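Local coordinates for uncharacterized protein (Mycobacterium tuberculosis, PDB 4Q6U) that is of unknown function but probably acts as a sensor, built from one GAF-like and two PAS-like domains, at residues 118-123 / 145-150; 125-130 / 135-140; 159-164 / 252-257. All coordinates share one frame; numbering follows the deposited sequence.

Contact 1: 118-123 / 145-150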
# COMPACT_ATOMS: atom_id res chain seq x y z
N GLY B 118 -10.22 24.63 8.10
CA GLY B 118 -10.48 23.22 8.28
C GLY B 118 -11.87 22.86 7.78
O GLY B 118 -12.51 21.96 8.34
N VAL B 119 -12.33 23.54 6.72
CA VAL B 119 -13.70 23.36 6.26
C VAL B 119 -13.78 23.23 4.73
O VAL B 119 -13.09 23.93 4.00
CB VAL B 119 -14.60 24.55 6.71
CG1 VAL B 119 -15.98 24.47 6.10
CG2 VAL B 119 -14.69 24.61 8.24
N ALA B 120 -14.61 22.30 4.26
CA ALA B 120 -14.79 22.07 2.83
C ALA B 120 -16.09 22.70 2.32
O ALA B 120 -17.09 22.78 3.03
CB ALA B 120 -14.79 20.57 2.53
N THR B 121 -16.05 23.14 1.07
CA THR B 121 -17.23 23.63 0.39
C THR B 121 -17.33 22.82 -0.90
O THR B 121 -16.42 22.85 -1.73
CB THR B 121 -17.11 25.13 0.09
OG1 THR B 121 -16.66 25.80 1.27
CG2 THR B 121 -18.45 25.72 -0.38
N ASP B 122 -18.41 22.05 -1.04
CA ASP B 122 -18.61 21.28 -2.27
C ASP B 122 -19.68 21.92 -3.12
O ASP B 122 -20.16 23.01 -2.80
CB ASP B 122 -19.01 19.84 -1.97
CG ASP B 122 -17.83 18.98 -1.60
OD1 ASP B 122 -17.26 19.22 -0.52
OD2 ASP B 122 -17.46 18.08 -2.39
N THR B 123 -20.05 21.23 -4.20
CA THR B 123 -21.14 21.65 -5.09
C THR B 123 -22.06 20.45 -5.33
O THR B 123 -21.66 19.31 -5.06
CB THR B 123 -20.61 22.18 -6.44
OG1 THR B 123 -19.77 21.18 -7.04
CG2 THR B 123 -19.79 23.45 -6.24
N ALA B 145 -13.66 15.01 6.56
CA ALA B 145 -14.01 13.59 6.67
C ALA B 145 -15.35 13.26 5.99
O ALA B 145 -15.71 12.09 5.86
CB ALA B 145 -14.03 13.15 8.16
N GLU B 146 -16.09 14.28 5.54
CA GLU B 146 -17.32 14.05 4.78
C GLU B 146 -17.04 13.93 3.27
O GLU B 146 -17.89 13.46 2.51
CB GLU B 146 -18.34 15.18 5.03
CG GLU B 146 -18.80 15.28 6.51
CD GLU B 146 -19.83 16.37 6.76
OE1 GLU B 146 -19.43 17.46 7.23
OE2 GLU B 146 -21.04 16.14 6.52
N ASP B 147 -15.86 14.37 2.85
CA ASP B 147 -15.46 14.28 1.44
C ASP B 147 -14.58 13.05 1.19
O ASP B 147 -14.51 12.54 0.08
CB ASP B 147 -14.73 15.56 1.02
CG ASP B 147 -15.69 16.72 0.78
OD1 ASP B 147 -16.89 16.57 1.08
OD2 ASP B 147 -15.22 17.77 0.27
N LEU B 148 -13.90 12.58 2.23
CA LEU B 148 -13.10 11.36 2.12
C LEU B 148 -13.96 10.18 2.55
O LEU B 148 -14.83 10.32 3.41
CB LEU B 148 -11.85 11.47 2.98
CG LEU B 148 -10.88 12.59 2.58
CD1 LEU B 148 -9.73 12.69 3.57
CD2 LEU B 148 -10.36 12.36 1.17
N PRO B 149 -13.75 9.01 1.94
CA PRO B 149 -14.55 7.87 2.39
C PRO B 149 -14.23 7.52 3.84
O PRO B 149 -13.16 7.88 4.32
CB PRO B 149 -14.12 6.74 1.45
CG PRO B 149 -13.59 7.43 0.25
CD PRO B 149 -12.95 8.69 0.74
N ALA B 150 -15.15 6.86 4.52
CA ALA B 150 -14.84 6.25 5.80
C ALA B 150 -14.20 4.90 5.50
O ALA B 150 -14.58 4.25 4.53
CB ALA B 150 -16.08 6.08 6.65
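D147 OD2 lies 2.6 Å from D122 OD1 and accepts a hydrogen bond from W113 NE1. The pair of acids sits inside the PAS-like middle domain. D122 comes just after the edge strand 119-121, and D147 belongs to the loop that runs on to helix 157-165. Two carboxylate oxygens this close suggest that one acid holds a proton, though the protonation state is not settled. The two side chains approach from opposite directions, and their carboxylate planes are turned almost perpendicular, 86° apart. In each, CG stands beside the backbone N and anti to the carbonyl carbon; in D122 this torsion, chi1 -80°, points the carboxylate at D147.

R142, outside both segments, probably offsets part of the negative charge. Its NE pairs with each acid in turn, as a salt bridge to OD1 of D122 and another to OD1 of D147. R142 NE thus bridges the two acids, and so joins the end of the edge strand to the loop. The two OD1 atoms, of D122 and D147, are 3.1 Å apart. D122 OD2 has a separate partner, the hydroxyl of S126 in the helix that follows. A methyl-to-oxygen van der Waals contact completes the meeting: A120 CB lies 3.6 Å from D147 OD2.

Contact 2: 125-130 / 135-140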
# COMPACT_ATOMS: atom_id res chain seq x y z
N GLU B 125 -22.67 19.27 -8.15
CA GLU B 125 -21.90 18.53 -9.14
C GLU B 125 -20.81 17.67 -8.49
O GLU B 125 -20.67 16.48 -8.81
CB GLU B 125 -21.30 19.50 -10.16
CG GLU B 125 -22.32 20.17 -11.10
CD GLU B 125 -23.10 21.30 -10.44
OE1 GLU B 125 -22.68 21.79 -9.36
OE2 GLU B 125 -24.14 21.71 -11.01
N SER B 126 -20.03 18.25 -7.58
CA SER B 126 -18.93 17.49 -6.97
C SER B 126 -19.47 16.36 -6.09
O SER B 126 -18.88 15.27 -6.00
CB SER B 126 -18.01 18.41 -6.17
OG SER B 126 -18.53 18.71 -4.87
N LEU B 127 -20.62 16.60 -5.47
CA LEU B 127 -21.27 15.61 -4.62
C LEU B 127 -21.86 14.48 -5.45
O LEU B 127 -21.71 13.30 -5.11
CB LEU B 127 -22.36 16.27 -3.77
CG LEU B 127 -21.82 17.14 -2.63
CD1 LEU B 127 -22.97 17.86 -1.96
CD2 LEU B 127 -21.06 16.30 -1.63
N THR B 128 -22.53 14.83 -6.55
CA THR B 128 -23.09 13.84 -7.45
C THR B 128 -22.01 12.95 -8.04
O THR B 128 -22.14 11.72 -8.05
CB THR B 128 -23.88 14.49 -8.59
OG1 THR B 128 -25.05 15.11 -8.04
CG2 THR B 128 -24.30 13.45 -9.62
N ASN B 129 -20.94 13.57 -8.55
CA ASN B 129 -19.81 12.83 -9.10
C ASN B 129 -19.26 11.82 -8.08
O ASN B 129 -18.93 10.69 -8.44
CB ASN B 129 -18.71 13.80 -9.55
CG ASN B 129 -19.10 14.58 -10.81
OD1 ASN B 129 -20.07 14.24 -11.48
ND2 ASN B 129 -18.33 15.61 -11.14
N SER B 130 -19.18 12.22 -6.82
CA SER B 130 -18.63 11.33 -5.81
C SER B 130 -19.71 10.37 -5.30
O SER B 130 -19.49 9.63 -4.35
CB SER B 130 -18.01 12.13 -4.66
OG SER B 130 -18.97 12.87 -3.95
N GLU B 135 -29.81 15.69 -3.02
CA GLU B 135 -31.06 16.10 -2.38
C GLU B 135 -30.95 16.04 -0.86
O GLU B 135 -31.68 16.74 -0.16
CB GLU B 135 -32.21 15.21 -2.86
N VAL B 136 -30.05 15.21 -0.35
CA VAL B 136 -29.91 15.04 1.09
C VAL B 136 -28.53 15.48 1.60
O VAL B 136 -28.18 15.25 2.75
CB VAL B 136 -30.15 13.57 1.51
CG1 VAL B 136 -30.66 13.50 2.95
CG2 VAL B 136 -31.16 12.93 0.57
N GLU B 137 -27.75 16.13 0.74
CA GLU B 137 -26.42 16.59 1.13
C GLU B 137 -26.36 18.10 1.35
O GLU B 137 -27.03 18.87 0.66
CB GLU B 137 -25.37 16.19 0.08
CG GLU B 137 -25.16 14.70 -0.08
CD GLU B 137 -24.40 14.07 1.07
OE1 GLU B 137 -23.56 14.76 1.69
OE2 GLU B 137 -24.63 12.88 1.35
N ILE B 138 -25.55 18.51 2.32
CA ILE B 138 -25.24 19.91 2.56
C ILE B 138 -23.94 20.27 1.85
O ILE B 138 -22.94 19.58 2.01
CB ILE B 138 -25.10 20.21 4.06
CG1 ILE B 138 -26.43 19.99 4.76
CG2 ILE B 138 -24.63 21.64 4.28
CD1 ILE B 138 -26.32 20.07 6.28
N THR B 139 -23.95 21.35 1.08
CA THR B 139 -22.78 21.72 0.29
C THR B 139 -21.70 22.47 1.07
O THR B 139 -20.51 22.35 0.76
CB THR B 139 -23.18 22.57 -0.93
OG1 THR B 139 -23.99 23.69 -0.50
CG2 THR B 139 -23.97 21.72 -1.91
N TYR B 140 -22.11 23.24 2.07
CA TYR B 140 -21.18 24.10 2.82
C TYR B 140 -20.93 23.61 4.24
O TYR B 140 -21.70 22.82 4.78
CB TYR B 140 -21.70 25.54 2.85
CG TYR B 140 -23.06 25.70 3.52
CD1 TYR B 140 -23.16 25.88 4.90
CD2 TYR B 140 -24.23 25.68 2.77
CE1 TYR B 140 -24.39 26.02 5.51
CE2 TYR B 140 -25.47 25.82 3.38
CZ TYR B 140 -25.54 26.00 4.75
OH TYR B 140 -26.76 26.14 5.36
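This is a small, partly buried apolar contact within the PAS-like middle domain. It joins the short helix 124-129 to the irregular loop that follows it. The chain turns back after the helix, and residues 135-140 pass beside it. L127 carries the helix side of the contact. Its CD1 methyl reaches E137 CB at 3.6 Å and the CG2 methyl of T139 at 4.0 Å. One branch of the leucine thus serves both partners. The CG of L127 is anti to the carbonyl carbon (chi1 -73°), and CD1 then continues the extended line (chi2 174°) out to the loop.

The leucine and E137 side chains run at a slant to each other. L127 and T139 meet at about a right angle. E137 gives only the base of its side chain to this packing. Its chain bends at chi2, and its carboxylate has a long, weak ion pair with R142 through OE1. R142 also donates from NH1 to I138 O and packs against L127, so it borders the same patch.

T139 is further fixed by a backbone hydrogen bond with D122. Its OG1 stands between the backbone N and the carbonyl carbon, chi1 52°. That leaves CG2 beside the backbone N, where it meets L127 CD1.

Contact 3: 159-164 / 252-257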
# COMPACT_ATOMS: atom_id res chain seq x y z
N GLN B 159 -1.02 11.92 0.67
CA GLN B 159 -0.68 13.26 0.20
C GLN B 159 -1.84 14.22 0.39
O GLN B 159 -1.62 15.41 0.60
CB GLN B 159 -0.28 13.23 -1.28
CG GLN B 159 1.21 13.10 -1.49
CD GLN B 159 1.77 11.87 -0.82
OE1 GLN B 159 1.32 10.75 -1.08
NE2 GLN B 159 2.73 12.07 0.07
N VAL B 160 -3.07 13.71 0.33
CA VAL B 160 -4.22 14.57 0.59
C VAL B 160 -4.21 15.01 2.05
O VAL B 160 -4.37 16.19 2.36
CB VAL B 160 -5.56 13.86 0.28
CG1 VAL B 160 -6.75 14.71 0.77
CG2 VAL B 160 -5.68 13.56 -1.20
N LEU B 161 -4.02 14.05 2.94
CA LEU B 161 -3.98 14.35 4.36
C LEU B 161 -2.80 15.25 4.68
O LEU B 161 -2.90 16.17 5.49
CB LEU B 161 -3.92 13.05 5.17
CG LEU B 161 -5.09 12.09 4.97
CD1 LEU B 161 -4.77 10.67 5.53
CD2 LEU B 161 -6.36 12.63 5.62
N ALA B 162 -1.66 14.98 4.04
CA ALA B 162 -0.47 15.80 4.23
C ALA B 162 -0.75 17.23 3.79
O ALA B 162 -0.42 18.17 4.51
CB ALA B 162 0.71 15.23 3.43
N MSE B 163 -1.36 17.37 2.62
CA MSE B 163 -1.78 18.66 2.08
C MSE B 163 -2.57 19.43 3.15
O MSE B 163 -2.39 20.64 3.31
CB MSE B 163 -2.62 18.46 0.80
CG MSE B 163 -3.12 19.72 0.09
SE MSE B 163 -4.06 19.44 -1.64
CE MSE B 163 -2.55 18.84 -2.74
N ALA B 164 -3.41 18.73 3.90
CA ALA B 164 -4.32 19.37 4.84
C ALA B 164 -3.73 19.80 6.19
O ALA B 164 -4.17 20.80 6.76
CB ALA B 164 -5.51 18.46 5.08
N THR B 252 -8.89 19.62 13.79
CA THR B 252 -9.70 19.48 12.59
C THR B 252 -9.84 18.00 12.25
O THR B 252 -8.85 17.26 12.25
CB THR B 252 -9.08 20.23 11.40
OG1 THR B 252 -9.04 21.63 11.69
CG2 THR B 252 -9.89 19.99 10.13
N LEU B 253 -11.06 17.55 11.99
CA LEU B 253 -11.30 16.16 11.64
C LEU B 253 -10.96 15.92 10.16
O LEU B 253 -11.45 16.64 9.28
CB LEU B 253 -12.75 15.78 11.93
CG LEU B 253 -13.19 14.35 11.66
CD1 LEU B 253 -12.46 13.36 12.56
CD2 LEU B 253 -14.70 14.26 11.86
N LEU B 254 -10.13 14.92 9.90
CA LEU B 254 -9.66 14.67 8.53
C LEU B 254 -10.33 13.47 7.86
O LEU B 254 -10.77 13.55 6.71
CB LEU B 254 -8.15 14.45 8.51
CG LEU B 254 -7.26 15.51 9.15
CD1 LEU B 254 -5.83 15.03 9.18
CD2 LEU B 254 -7.37 16.86 8.42
N LYS B 255 -10.38 12.35 8.58
CA LYS B 255 -10.87 11.11 7.99
C LYS B 255 -11.37 10.12 9.03
O LYS B 255 -10.74 9.96 10.08
CB LYS B 255 -9.77 10.43 7.17
CG LYS B 255 -10.26 9.17 6.45
CD LYS B 255 -9.17 8.49 5.70
CE LYS B 255 -9.69 7.23 5.04
NZ LYS B 255 -10.39 7.48 3.74
N TRP B 256 -12.49 9.47 8.75
CA TRP B 256 -12.96 8.35 9.58
C TRP B 256 -12.32 7.06 9.10
O TRP B 256 -12.31 6.79 7.90
CB TRP B 256 -14.47 8.23 9.54
CG TRP B 256 -15.18 9.34 10.25
CD1 TRP B 256 -15.86 10.37 9.68
CD2 TRP B 256 -15.26 9.53 11.66
NE1 TRP B 256 -16.37 11.20 10.66
CE2 TRP B 256 -16.01 10.70 11.89
CE3 TRP B 256 -14.77 8.82 12.77
CZ2 TRP B 256 -16.28 11.18 13.16
CZ3 TRP B 256 -15.05 9.30 14.04
CH2 TRP B 256 -15.79 10.47 14.23
N LEU B 257 -11.79 6.27 10.03
CA LEU B 257 -11.14 4.99 9.69
C LEU B 257 -12.11 3.84 9.94
O LEU B 257 -12.00 2.77 9.36
CB LEU B 257 -9.86 4.81 10.49
CG LEU B 257 -8.76 5.82 10.18
CD1 LEU B 257 -7.55 5.56 11.05
CD2 LEU B 257 -8.38 5.78 8.70
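L161 and L254 share one side-chain shape. In both, CG lies anti to the carbonyl carbon and beside the backbone N, with chi1 -60° in L161 and -54° in L254. Chi2 carries CD1 on along the extended line in both, and CD2 branches off to the side. It is CD2 of L161 that meets L254 CB, at 3.9 Å. The two leucines cross at a slant. The CD2 branch of L254 reaches back to the helix and meets the CB of A164 at 4.1 Å. A164 lies three residues after L161, so L254 touches residues about one turn apart on the same side of the helix. K255 adds its CB, 4.3 Å from L161 CD2.

The contact joins two PAS-like domains. Helix 157-165 belongs to the middle domain, and strand 253-256 is an outer strand, within this chain, of the antiparallel sheet of the C-terminal domain. Helix and strand run nearly antiparallel, at 161°, with their axes 9.7 Å apart at closest approach. A classic beta bulge lies in the strand: L254 and K255 both face L245 of the adjoining strand 242-246. Both bulge residues direct their CB atoms toward the helix.

L161 also packs on L245 and on L228 of the second subunit. The dimer interface therefore adjoins this packing between domains.

The polar end of K255 leads away from the leucines. Its chain is extended through chi3 and turns at its last torsion. NZ then forms a salt bridge with E157 OE2 and hydrogen bonds with the carbonyl oxygens of P149 and E152.

Contacts 1 and 2 both lie within the middle domain, with centres 10 Å apart. Contact 2 is nested in the chain loop that contact 1 closes, and strand 119-121 is followed in the chain by helix 124-129. They touch by packing, D122 CB on L127 CG at 4.0 Å, and by the backbone bond between D122 and T139. Contact 3 comes later along the chain and joins the middle domain to the C-terminal one. Its centre is also 10 Å from that of contact 1. There L148 CD1 packs on L254 O at 3.4 Å. Contacts 2 and 3 do not touch; their nearest atoms are about 12 Å apart. Segment 145-150 thus touches both the strand 119-121 side of the middle domain and strand 253-256 of the C-terminal domain.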